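Local atomic coordinates of hypothetical protein (Geobacillus stearothermophilus, PDB entry 1SFS), a protein that is of unknown function but carries a glycoside hydrolase-like domain and may act as a bacterial lysozyme. Residues Q176-A181 and P207-V212; K197-Q202 and W213-G218. All blocks are in the same frame, centred on the assembly; numbering follows the deposited sequence.

How the contacts relate
After the core strands from 29-33 to 151-156, the chain forms helices 163-173 and 176-180, the second leading directly into strand 182-185. Contact 1 begins on that short helix and is closed by 207-212, enclosing a 25-residue excursion. Contact 2 begins within this excursion, at 197-202, and ends on 213-218, so the two loops cross along the chain. Strand 211-218 serves both: its start meets the helix end, and the rest carries the aromatic residues that face the loop. Although their centres lie about 19 Å apart, the contacts touch through a probable hydrogen bond, V212 O to Y201 OH at 2.7 Å.

Contact 1: residues Q176-A181 and P207-V212; sequences QVAVQA and PCSANV
The side-chain amide of N211 reaches to the last turn of helix 176-180, an example of how carbonyls at a helix end are met by donors from elsewhere in the fold. N211 ND2 gives its clear bond to A181 O, just past the helix (2.9 Å, N-H...O 163°). The oxygen lies close to the amide plane of N211, while the donor is tilted 27° out of the carbonyl plane of A181. A weak second bond runs from N211 ND2 to V179 O at 3.4 Å, and A178 O stands 3.0 Å from the same nitrogen. This reach depends on a chi1 of -58°, which sets CG of N211 opposite its carbonyl carbon. One water donates to A181 O and accepts from N211 N (2.9 Å), extending by a bridge the backbone pairing that N211 makes directly with I183. A second water lies near A178 O and S209 OG, but with surplus acceptors and S209 in two conformers this bridge is tentative. Van der Waals contact is slight: A178 CB rests 3.5 Å from S209 O.

Further out, S209 O accepts from Y167 OH, and the C208-C168 disulfide ties the incoming loop to helix 163-173. R151 bonds Q180 O and, weakly, V179 O.

The carbonyls at and just beyond the helix end are thus served by a neutral amide, an arginine and ordered water. A181 O receives two donors, and the positive charge of R151 would probably suit the negative end of the helix. N211 thereby joins the helix end to the segment running through strand 211-218.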
loop_
_atom_site.group_PDB
_atom_site.type_symbol
_atom_site.label_atom_id
_atom_site.label_comp_id
_atom_site.label_asym_id
_atom_site.label_seq_id
_atom_site.Cartn_x
_atom_site.Cartn_y
_atom_site.Cartn_z
ATOM N N GLN A 176 6.862 18.947 -0.330
ATOM C CA GLN A 176 7.379 17.663 -0.827
ATOM C C GLN A 176 6.592 16.464 -0.340
ATOM O O GLN A 176 6.660 15.403 -0.978
ATOM C CB GLN A 176 8.849 17.490 -0.440
ATOM C CG GLN A 176 9.682 18.447 -1.266
ATOM C CD GLN A 176 9.744 18.058 -2.712
ATOM O OE1 GLN A 176 9.645 16.916 -3.149
ATOM N NE2 GLN A 176 9.887 19.086 -3.523
ATOM N N VAL A 177 5.847 16.567 0.750
ATOM C CA VAL A 177 4.989 15.446 1.150
ATOM C C VAL A 177 4.019 15.152 0.030
ATOM O O VAL A 177 3.760 13.975 -0.305
ATOM C CB VAL A 177 4.329 15.746 2.508
ATOM C CG1 VAL A 177 3.272 14.700 2.818
ATOM C CG2 VAL A 177 5.375 15.860 3.607
ATOM N N ALA A 178 3.410 16.176 -0.563
ATOM C CA ALA A 178 2.450 15.996 -1.634
ATOM C C ALA A 178 3.142 15.583 -2.915
ATOM O O ALA A 178 2.543 14.858 -3.720
ATOM C CB ALA A 178 1.653 17.246 -1.867
ATOM N N VAL A 179 4.361 16.054 -3.185
ATOM C CA VAL A 179 5.076 15.686 -4.384
ATOM C C VAL A 179 5.469 14.216 -4.334
ATOM O O VAL A 179 5.299 13.468 -5.295
ATOM C CB VAL A 179 6.309 16.585 -4.581
ATOM C CG1 VAL A 179 7.114 16.151 -5.798
ATOM C CG2 VAL A 179 5.887 18.050 -4.707
ATOM N N GLN A 180 6.064 13.809 -3.241
ATOM C CA GLN A 180 6.682 12.478 -3.132
ATOM C C GLN A 180 5.703 11.411 -2.749
ATOM O O GLN A 180 5.810 10.273 -3.221
ATOM C CB GLN A 180 7.838 12.492 -2.113
ATOM C CG GLN A 180 8.980 13.488 -2.434
ATOM C CD GLN A 180 9.669 13.312 -3.742
ATOM O OE1 GLN A 180 9.846 12.178 -4.153
ATOM N NE2 GLN A 180 10.107 14.384 -4.354
ATOM N N ALA A 181 4.799 11.644 -1.809
ATOM C CA ALA A 181 3.949 10.575 -1.308
ATOM C C ALA A 181 2.904 10.163 -2.326
ATOM O O ALA A 181 2.334 10.986 -3.053
ATOM C CB ALA A 181 3.257 10.960 -0.016
ATOM N N PRO A 207 -8.346 16.392 1.737
ATOM C CA PRO A 207 -8.770 17.683 1.174
ATOM C C PRO A 207 -7.621 18.595 0.832
ATOM O O PRO A 207 -7.752 19.796 1.063
ATOM C CB PRO A 207 -9.663 18.217 2.270
ATOM C CG PRO A 207 -9.083 17.710 3.514
ATOM C CD PRO A 207 -8.590 16.336 3.191
ATOM N N CYS A 208 -6.543 18.094 0.335
ATOM C CA CYS A 208 -5.386 18.867 -0.112
ATOM C C CYS A 208 -4.674 18.074 -1.207
ATOM O O CYS A 208 -5.051 16.941 -1.522
ATOM C CB CYS A 208 -4.499 19.186 1.053
ATOM S SG CYS A 208 -3.806 17.714 1.843
ATOM N N SER A 209 -3.585 18.625 -1.754
ATOM C CA SER A 209 -2.856 18.015 -2.847
ATOM C C SER A 209 -2.391 16.610 -2.500
ATOM O O SER A 209 -1.751 16.398 -1.461
ATOM C CB SER A 209 -1.578 18.841 -3.113
ATOM O OG SER A 209 -0.897 18.314 -4.250
ATOM N N ALA A 210 -2.652 15.668 -3.404
ATOM C CA ALA A 210 -2.219 14.302 -3.209
ATOM C C ALA A 210 -2.184 13.554 -4.533
ATOM O O ALA A 210 -2.850 13.881 -5.479
ATOM C CB ALA A 210 -3.141 13.589 -2.282
ATOM N N ASN A 211 -1.388 12.477 -4.514
ATOM C CA ASN A 211 -1.317 11.503 -5.592
ATOM C C ASN A 211 -2.083 10.252 -5.139
ATOM O O ASN A 211 -1.484 9.342 -4.563
ATOM C CB ASN A 211 0.129 11.148 -5.898
ATOM C CG ASN A 211 0.973 12.309 -6.282
ATOM O OD1 ASN A 211 0.635 13.025 -7.197
ATOM N ND2 ASN A 211 2.055 12.538 -5.533
ATOM N N VAL A 212 -3.377 10.213 -5.346
ATOM C CA VAL A 212 -4.204 9.092 -4.880
ATOM C C VAL A 212 -4.294 8.088 -6.021
ATOM O O VAL A 212 -5.159 8.167 -6.902
ATOM C CB VAL A 212 -5.578 9.523 -4.357
ATOM C CG1 VAL A 212 -6.289 8.318 -3.814
ATOM C CG2 VAL A 212 -5.458 10.620 -3.341
HETATM O O HOH W 1 0.250 15.782 -5.140
HETATM O O HOH W 2 -0.007 12.080 -2.024
#

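Contact 2: residues K197-Q202 and W213-G218; sequences KAPRYQ and WVWQYG
W215 lies pressed between its own strand and the 197-202 loop, a worked case of aromatic residues two apart on one strand receiving a segment without regular structure. With chi1 at 178°, the indole extends from the strand so that its opposite faces are covered by Y217 CB, 3.5 Å above the ring plane, and by the backbone carbon of Q202. The six-membered ring fits closely against the loop backbone, CZ3 of W215 lying 3.2 Å from R200 O, which approaches obliquely, while P199 CG touches W215 CH2 at 3.8 Å.

Y217 takes the less common chi1 of 72°, with CG wedged between the backbone N and the carbonyl carbon. Its ring thus offers a face to P199, whose CD makes a CH-pi contact 3.9 Å from the ring centroid and 21° off the normal. A198 CB packs by the phenolic end.

Y201 starts out away from the strand, but its ring turns back, CE1 meeting W215 CB at 3.8 Å. Y201 OH comes within 3.0 Å of W213 C, although its hydrogen bond is to V212 O.

Outside the pair, W215 NE1 bonds P188 O, and Y217 OH bonds T193 and W30. Strand 211-218 runs parallel to 182-185 on one flank and antiparallel to 227-231 on the other, where Y217 and G218 form a classic beta bulge facing T228.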
loop_
_atom_site.group_PDB
_atom_site.type_symbol
_atom_site.label_atom_id
_atom_site.label_comp_id
_atom_site.label_asym_id
_atom_site.label_seq_id
_atom_site.Cartn_x
_atom_site.Cartn_y
_atom_site.Cartn_z
ATOM N N LYS A 197 -16.306 -6.456 -13.325
ATOM C CA LYS A 197 -17.421 -5.794 -12.653
ATOM C C LYS A 197 -16.963 -4.647 -11.755
ATOM O O LYS A 197 -17.796 -4.071 -11.067
ATOM C CB LYS A 197 -18.192 -6.849 -11.836
ATOM C CG LYS A 197 -18.751 -7.994 -12.660
ATOM C CD LYS A 197 -19.854 -8.822 -12.020
ATOM C CE LYS A 197 -19.361 -10.269 -11.874
ATOM N NZ LYS A 197 -20.045 -11.061 -10.823
ATOM N N ALA A 198 -15.674 -4.334 -11.792
ATOM C CA ALA A 198 -15.147 -3.300 -10.887
ATOM C C ALA A 198 -15.798 -1.948 -11.158
ATOM O O ALA A 198 -16.161 -1.650 -12.309
ATOM C CB ALA A 198 -13.646 -3.194 -11.101
ATOM N N PRO A 199 -15.951 -1.092 -10.155
ATOM C CA PRO A 199 -16.524 0.225 -10.369
ATOM C C PRO A 199 -15.552 1.161 -11.039
ATOM O O PRO A 199 -14.348 0.907 -11.105
ATOM C CB PRO A 199 -16.767 0.678 -8.937
ATOM C CG PRO A 199 -15.741 -0.032 -8.110
ATOM C CD PRO A 199 -15.607 -1.369 -8.758
ATOM N N ARG A 200 -16.063 2.280 -11.511
ATOM C CA ARG A 200 -15.234 3.370 -11.955
ATOM C C ARG A 200 -14.272 3.789 -10.846
ATOM O O ARG A 200 -14.613 3.823 -9.655
ATOM C CB ARG A 200 -16.131 4.587 -12.307
ATOM C CG ARG A 200 -15.350 5.750 -12.921
ATOM C CD ARG A 200 -16.298 6.891 -13.350
ATOM N NE ARG A 200 -17.164 7.233 -12.223
ATOM C CZ ARG A 200 -16.842 8.148 -11.305
ATOM N NH1 ARG A 200 -17.683 8.359 -10.319
ATOM N NH2 ARG A 200 -15.732 8.863 -11.321
ATOM N N TYR A 201 -13.056 4.140 -11.241
ATOM C CA TYR A 201 -12.073 4.602 -10.263
ATOM C C TYR A 201 -12.515 5.898 -9.601
ATOM O O TYR A 201 -12.619 6.918 -10.261
ATOM C CB TYR A 201 -10.733 4.761 -10.970
ATOM C CG TYR A 201 -9.565 5.096 -10.062
ATOM C CD1 TYR A 201 -8.960 4.090 -9.313
ATOM C CD2 TYR A 201 -9.050 6.381 -9.923
ATOM C CE1 TYR A 201 -7.899 4.315 -8.478
ATOM C CE2 TYR A 201 -7.969 6.618 -9.091
ATOM C CZ TYR A 201 -7.405 5.597 -8.360
ATOM O OH TYR A 201 -6.348 5.770 -7.521
ATOM N N GLN A 202 -12.738 5.860 -8.297
ATOM C CA GLN A 202 -13.259 7.000 -7.539
ATOM C C GLN A 202 -12.859 6.945 -6.066
ATOM O O GLN A 202 -13.731 7.016 -5.165
ATOM C CB GLN A 202 -14.791 7.133 -7.709
ATOM C CG GLN A 202 -15.526 5.875 -7.420
ATOM C CD GLN A 202 -16.933 5.695 -7.910
ATOM O OE1 GLN A 202 -17.094 4.614 -8.466
ATOM N NE2 GLN A 202 -17.864 6.607 -7.692
ATOM N N TRP A 213 -3.339 7.170 -6.057
ATOM C CA TRP A 213 -3.113 6.286 -7.175
ATOM C C TRP A 213 -3.542 4.865 -6.959
ATOM O O TRP A 213 -3.425 4.057 -7.868
ATOM C CB TRP A 213 -1.642 6.305 -7.613
ATOM C CG TRP A 213 -1.192 7.605 -8.208
ATOM C CD1 TRP A 213 -1.912 8.723 -8.466
ATOM C CD2 TRP A 213 0.174 7.852 -8.606
ATOM N NE1 TRP A 213 -1.058 9.682 -9.035
ATOM C CE2 TRP A 213 0.206 9.168 -9.114
ATOM C CE3 TRP A 213 1.337 7.070 -8.564
ATOM C CZ2 TRP A 213 1.385 9.727 -9.583
ATOM C CZ3 TRP A 213 2.518 7.632 -9.039
ATOM C CH2 TRP A 213 2.480 8.910 -9.517
ATOM N N VAL A 214 -4.007 4.511 -5.781
ATOM C CA VAL A 214 -4.523 3.183 -5.488
ATOM C C VAL A 214 -5.791 3.335 -4.680
ATOM O O VAL A 214 -5.880 4.241 -3.848
ATOM C CB VAL A 214 -3.521 2.265 -4.749
ATOM C CG1 VAL A 214 -3.784 0.809 -5.100
ATOM C CG2 VAL A 214 -2.073 2.663 -4.994
ATOM N N TRP A 215 -6.743 2.423 -4.849
ATOM C CA TRP A 215 -8.012 2.455 -4.167
ATOM C C TRP A 215 -8.397 1.023 -3.775
ATOM O O TRP A 215 -8.632 0.189 -4.676
ATOM C CB TRP A 215 -9.085 3.039 -5.086
ATOM C CG TRP A 215 -10.445 3.077 -4.491
ATOM C CD1 TRP A 215 -10.815 3.201 -3.194
ATOM C CD2 TRP A 215 -11.682 2.984 -5.212
ATOM N NE1 TRP A 215 -12.168 3.192 -3.069
ATOM C CE2 TRP A 215 -12.729 3.049 -4.303
ATOM C CE3 TRP A 215 -11.977 2.822 -6.571
ATOM C CZ2 TRP A 215 -14.069 2.973 -4.693
ATOM C CZ3 TRP A 215 -13.302 2.740 -6.970
ATOM C CH2 TRP A 215 -14.319 2.817 -6.033
ATOM N N GLN A 216 -8.501 0.734 -2.504
ATOM C CA GLN A 216 -9.032 -0.548 -2.019
ATOM C C GLN A 216 -10.557 -0.386 -1.967
ATOM O O GLN A 216 -11.079 0.217 -1.033
ATOM C CB GLN A 216 -8.442 -0.930 -0.698
ATOM C CG GLN A 216 -8.737 -2.382 -0.334
ATOM C CD GLN A 216 -8.195 -2.669 1.026
ATOM O OE1 GLN A 216 -8.694 -2.068 1.998
ATOM N NE2 GLN A 216 -7.190 -3.516 1.109
ATOM N N TYR A 217 -11.247 -0.903 -2.974
ATOM C CA TYR A 217 -12.678 -0.712 -3.044
ATOM C C TYR A 217 -13.491 -1.817 -2.393
ATOM O O TYR A 217 -14.705 -1.667 -2.212
ATOM C CB TYR A 217 -13.115 -0.487 -4.497
ATOM C CG TYR A 217 -13.061 -1.690 -5.368
ATOM C CD1 TYR A 217 -14.143 -2.528 -5.496
ATOM C CD2 TYR A 217 -11.972 -1.997 -6.168
ATOM C CE1 TYR A 217 -14.117 -3.639 -6.320
ATOM C CE2 TYR A 217 -11.920 -3.093 -6.992
ATOM C CZ TYR A 217 -13.013 -3.930 -7.086
ATOM O OH TYR A 217 -12.960 -5.015 -7.912
ATOM N N GLY A 218 -12.832 -2.916 -2.013
ATOM C CA GLY A 218 -13.508 -3.961 -1.307
ATOM C C GLY A 218 -12.550 -4.793 -0.488
ATOM O O GLY A 218 -11.382 -4.962 -0.874
#